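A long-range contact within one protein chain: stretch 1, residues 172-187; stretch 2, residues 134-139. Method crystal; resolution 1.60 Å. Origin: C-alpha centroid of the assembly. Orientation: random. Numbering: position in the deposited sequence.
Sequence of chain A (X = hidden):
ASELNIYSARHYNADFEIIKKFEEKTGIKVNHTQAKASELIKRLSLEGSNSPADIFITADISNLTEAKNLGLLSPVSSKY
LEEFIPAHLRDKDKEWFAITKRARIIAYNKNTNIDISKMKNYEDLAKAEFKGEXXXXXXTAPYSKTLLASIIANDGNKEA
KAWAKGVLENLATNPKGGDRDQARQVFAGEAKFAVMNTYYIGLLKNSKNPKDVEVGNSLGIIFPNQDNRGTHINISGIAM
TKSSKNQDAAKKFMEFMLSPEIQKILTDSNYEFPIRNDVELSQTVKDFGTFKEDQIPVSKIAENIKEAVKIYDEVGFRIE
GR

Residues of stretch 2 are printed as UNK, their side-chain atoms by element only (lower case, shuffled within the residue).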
# COMPACT_ATOMS: atom_id res chain seq x y z
N ALA A 172 -13.74 13.10 -11.54
CA ALA A 172 -14.93 13.87 -11.16
C ALA A 172 -14.54 15.17 -10.46
O ALA A 172 -15.27 16.16 -10.58
CB ALA A 172 -15.84 13.05 -10.28
N THR A 173 -13.47 15.13 -9.68
CA THR A 173 -12.94 16.26 -8.92
C THR A 173 -11.43 16.16 -8.90
O THR A 173 -10.88 15.09 -9.04
CB THR A 173 -13.45 16.28 -7.43
OG1 THR A 173 -12.89 15.16 -6.69
CG2 THR A 173 -14.96 16.13 -7.31
N ASN A 174 -10.74 17.29 -8.70
CA ASN A 174 -9.36 17.24 -8.29
C ASN A 174 -9.23 16.27 -7.14
O ASN A 174 -10.13 16.13 -6.31
CB ASN A 174 -8.82 18.61 -7.82
CG ASN A 174 -8.84 19.67 -8.92
OD1 ASN A 174 -8.62 19.40 -10.09
ND2 ASN A 174 -9.06 20.92 -8.50
N PRO A 175 -8.10 15.59 -7.07
CA PRO A 175 -7.84 14.72 -5.92
C PRO A 175 -8.02 15.44 -4.60
O PRO A 175 -7.50 16.53 -4.36
CB PRO A 175 -6.42 14.26 -6.15
CG PRO A 175 -6.25 14.35 -7.61
CD PRO A 175 -6.99 15.57 -8.03
N LYS A 176 -8.84 14.84 -3.75
CA LYS A 176 -9.18 15.41 -2.46
C LYS A 176 -9.01 14.32 -1.44
O LYS A 176 -9.81 13.39 -1.40
CB LYS A 176 -10.60 15.94 -2.51
CG LYS A 176 -11.01 16.76 -1.31
CD LYS A 176 -12.44 17.28 -1.41
CE LYS A 176 -12.83 18.05 -0.15
NZ LYS A 176 -14.17 18.70 -0.20
N GLY A 177 -7.93 14.41 -0.67
CA GLY A 177 -7.59 13.45 0.34
C GLY A 177 -7.29 12.05 -0.17
O GLY A 177 -6.92 11.86 -1.34
N GLY A 178 -7.40 11.07 0.71
CA GLY A 178 -6.90 9.72 0.44
C GLY A 178 -8.06 8.78 0.15
O GLY A 178 -9.20 9.18 -0.02
N ASP A 179 -7.70 7.51 0.01
CA ASP A 179 -8.62 6.46 -0.34
C ASP A 179 -9.99 6.52 0.35
O ASP A 179 -11.00 6.27 -0.30
CB ASP A 179 -7.98 5.10 -0.06
CG ASP A 179 -6.87 4.72 -1.03
OD1 ASP A 179 -6.06 5.60 -1.44
OD2 ASP A 179 -6.65 3.51 -1.34
N ARG A 180 -10.02 6.74 1.68
CA ARG A 180 -11.29 6.77 2.39
C ARG A 180 -12.16 7.94 1.93
O ARG A 180 -13.40 7.89 2.01
CB ARG A 180 -11.07 6.80 3.88
CG ARG A 180 -10.53 5.49 4.42
CD ARG A 180 -10.16 5.54 5.81
NE ARG A 180 -8.83 6.09 5.87
CZ ARG A 180 -7.97 5.92 6.85
NH1 ARG A 180 -8.29 5.18 7.90
NH2 ARG A 180 -6.77 6.47 6.74
N ASP A 181 -11.51 9.04 1.55
CA ASP A 181 -12.23 10.18 1.00
C ASP A 181 -12.82 9.90 -0.39
O ASP A 181 -13.98 10.25 -0.68
CB ASP A 181 -11.31 11.42 1.03
CG ASP A 181 -10.76 11.67 2.41
OD1 ASP A 181 -11.58 11.90 3.31
OD2 ASP A 181 -9.54 11.65 2.71
N GLN A 182 -12.06 9.23 -1.26
CA GLN A 182 -12.56 8.79 -2.54
C GLN A 182 -13.74 7.85 -2.31
O GLN A 182 -14.74 7.94 -2.99
CB GLN A 182 -11.47 8.08 -3.35
CG GLN A 182 -10.56 9.11 -4.11
CD GLN A 182 -9.39 9.57 -3.28
OE1 GLN A 182 -9.13 10.80 -3.05
NE2 GLN A 182 -8.67 8.63 -2.81
N ALA A 183 -13.64 6.98 -1.30
CA ALA A 183 -14.75 6.07 -1.01
C ALA A 183 -16.02 6.84 -0.62
O ALA A 183 -17.14 6.47 -0.99
CB ALA A 183 -14.37 5.13 0.14
N ARG A 184 -15.84 7.88 0.17
CA ARG A 184 -16.99 8.70 0.57
C ARG A 184 -17.61 9.34 -0.67
O ARG A 184 -18.85 9.44 -0.76
CB ARG A 184 -16.60 9.78 1.58
CG ARG A 184 -17.81 10.53 2.24
CD ARG A 184 -17.37 11.86 2.89
NE ARG A 184 -18.46 12.66 3.46
CZ ARG A 184 -18.43 14.00 3.68
NH1 ARG A 184 -17.33 14.74 3.39
NH2 ARG A 184 -19.50 14.61 4.18
N GLN A 185 -16.79 9.79 -1.61
CA GLN A 185 -17.33 10.36 -2.83
C GLN A 185 -18.21 9.37 -3.58
O GLN A 185 -19.25 9.74 -4.10
CB GLN A 185 -16.23 10.87 -3.74
CG GLN A 185 -15.56 12.11 -3.24
CD GLN A 185 -14.46 12.62 -4.18
OE1 GLN A 185 -14.62 13.67 -4.87
NE2 GLN A 185 -13.33 11.94 -4.18
N VAL A 186 -17.87 8.09 -3.56
CA VAL A 186 -18.72 7.05 -4.15
C VAL A 186 -20.00 6.78 -3.37
O VAL A 186 -21.09 6.68 -3.95
CB VAL A 186 -17.87 5.75 -4.34
CG1 VAL A 186 -18.75 4.52 -4.74
CG2 VAL A 186 -16.85 6.00 -5.36
N PHE A 187 -19.87 6.72 -2.05
CA PHE A 187 -21.02 6.63 -1.16
C PHE A 187 -22.02 7.78 -1.44
O PHE A 187 -23.22 7.53 -1.51
CB PHE A 187 -20.54 6.71 0.28
CG PHE A 187 -21.64 6.92 1.26
CD1 PHE A 187 -22.52 5.89 1.54
CD2 PHE A 187 -21.80 8.14 1.91
CE1 PHE A 187 -23.55 6.08 2.46
CE2 PHE A 187 -22.81 8.33 2.81
CZ PHE A 187 -23.70 7.30 3.07
N UNK A 134 -14.85 9.08 -12.35
CA UNK A 134 -13.76 8.41 -11.60
C UNK A 134 -13.23 9.34 -10.54
O UNK A 134 -13.11 10.54 -10.77
c UNK A 134 -13.74 6.10 -13.52
c UNK A 134 -12.61 8.06 -12.56
c UNK A 134 -13.12 7.33 -13.80
c UNK A 134 -11.51 7.28 -11.84
N UNK A 135 -12.83 8.81 -9.37
CA UNK A 135 -12.02 9.56 -8.41
C UNK A 135 -10.77 8.74 -8.03
O UNK A 135 -10.82 7.51 -7.89
c UNK A 135 -12.81 9.99 -7.13
c UNK A 135 -13.81 11.10 -7.48
c UNK A 135 -13.58 8.82 -6.53
N UNK A 136 -9.67 9.46 -7.82
CA UNK A 136 -8.42 8.89 -7.41
C UNK A 136 -7.69 9.96 -6.66
O UNK A 136 -7.79 11.14 -7.01
c UNK A 136 -4.33 8.24 -9.99
s UNK A 136 -5.47 6.96 -9.65
c UNK A 136 -7.60 8.43 -8.61
c UNK A 136 -6.34 7.65 -8.21
N UNK A 137 -6.94 9.55 -5.66
CA UNK A 137 -6.08 10.47 -4.92
C UNK A 137 -4.90 10.97 -5.75
O UNK A 137 -4.65 10.53 -6.89
n UNK A 137 -4.12 7.17 0.08
c UNK A 137 -5.58 9.79 -3.68
c UNK A 137 -3.67 8.37 -0.30
n UNK A 137 -3.19 9.17 0.61
c UNK A 137 -4.51 8.75 -3.89
n UNK A 137 -3.73 8.77 -1.57
c UNK A 137 -4.23 7.96 -2.68
N UNK A 138 -4.15 11.88 -5.14
CA UNK A 138 -3.03 12.50 -5.83
C UNK A 138 -2.09 11.51 -6.48
O UNK A 138 -1.83 10.44 -5.95
o UNK A 138 -1.21 14.06 -5.54
c UNK A 138 -2.21 13.32 -4.84
N UNK A 139 -1.57 11.91 -7.62
CA UNK A 139 -0.48 11.21 -8.29
C UNK A 139 0.80 11.12 -7.47
O UNK A 139 1.65 10.27 -7.72
c UNK A 139 -0.17 11.91 -9.63
O HOH W 1 -10.23 12.64 -7.67
O HOH W 2 -5.07 13.27 -2.72

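Position 134 carries four side-chain carbons, forked at the first, with one arm two carbons long, and they stay clear of stretch 1. That is the isoleucine pattern, Ile-134. Its CA-to-CB bond points away from stretch 1, so the backbone makes the contact: Ala-172 N donates to Ile-134 O at 2.7 Å with an N-H...acceptor angle of 166°, nearly linear.

Position 135 has three carbons, one bearing the other two; they lie against Ala-172, Gln-182 and Val-186. A fork at the first atom with single-carbon arms is valine, Val-135. Its CA-to-CB bond points toward stretch 1, and 107 Å² of the residue is covered there, the largest share of any residue in the contact. Val-135 CG1 lies 4.0 Å from Ala-172 CB, while Val-135 CG2 is 3.8 Å from Gln-182 O and 4.5 Å from Val-186 CG2. The valine thus sits between the loop at Ala-172 and the helix that begins at Asp-179.

Position 136 shows an unbranched chain of two carbons, a sulfur and a terminal carbon, again clear of stretch 1. Sulfur within the chain identifies Met-136. Its CA-to-CB bond points away, and the main chain faces the partner: Met-136 O is 3.5 Å from Pro-175 CB. Water 1 accepts from Met-136 N at 3.2 Å and donates to Thr-173 O at 2.9 Å, bridging the two backbones.

Position 137 has three carbons, a nitrogen, and a carbon carrying two more nitrogens; one of these reaches the carboxylate of Asp-179, and their carbon lies against Gly-178. This guanidinium means Arg-137. Arg-137 NH1 donates to Asp-179 OD1 at 2.9 Å and 151° in a salt bridge, with the oxygen at the guanidinium edge, near its plane. Gly-178 CA lies over one face, 3.6 Å from Arg-137 CZ. An ideal CB on Gly-178 would come within 3.1 Å of Arg-137 NH2, a tight approach.

Position 138 bears one carbon, then one oxygen, only at the limit of contact range: Ser-138. Its backbone comes closer: Ser-138 N is 3.4 Å from Pro-175 CB and donates to water 2 at 2.9 Å, which donates to Gly-177 O at 2.7 Å.

Position 139 has a single side-chain carbon, whose closest approach is 6.9 Å, from CB to Pro-175 CG, too far for a contact; this is Ala-139.

The contact combines a direct backbone hydrogen bond at Ile-134, apolar packing around Val-135, and the salt bridge of Arg-137 with the first helical residue, Asp-179. Two waters link the backbones, and together the stretches bury 533 Å².

Stretch 2, residues 134-139: IVMRSA
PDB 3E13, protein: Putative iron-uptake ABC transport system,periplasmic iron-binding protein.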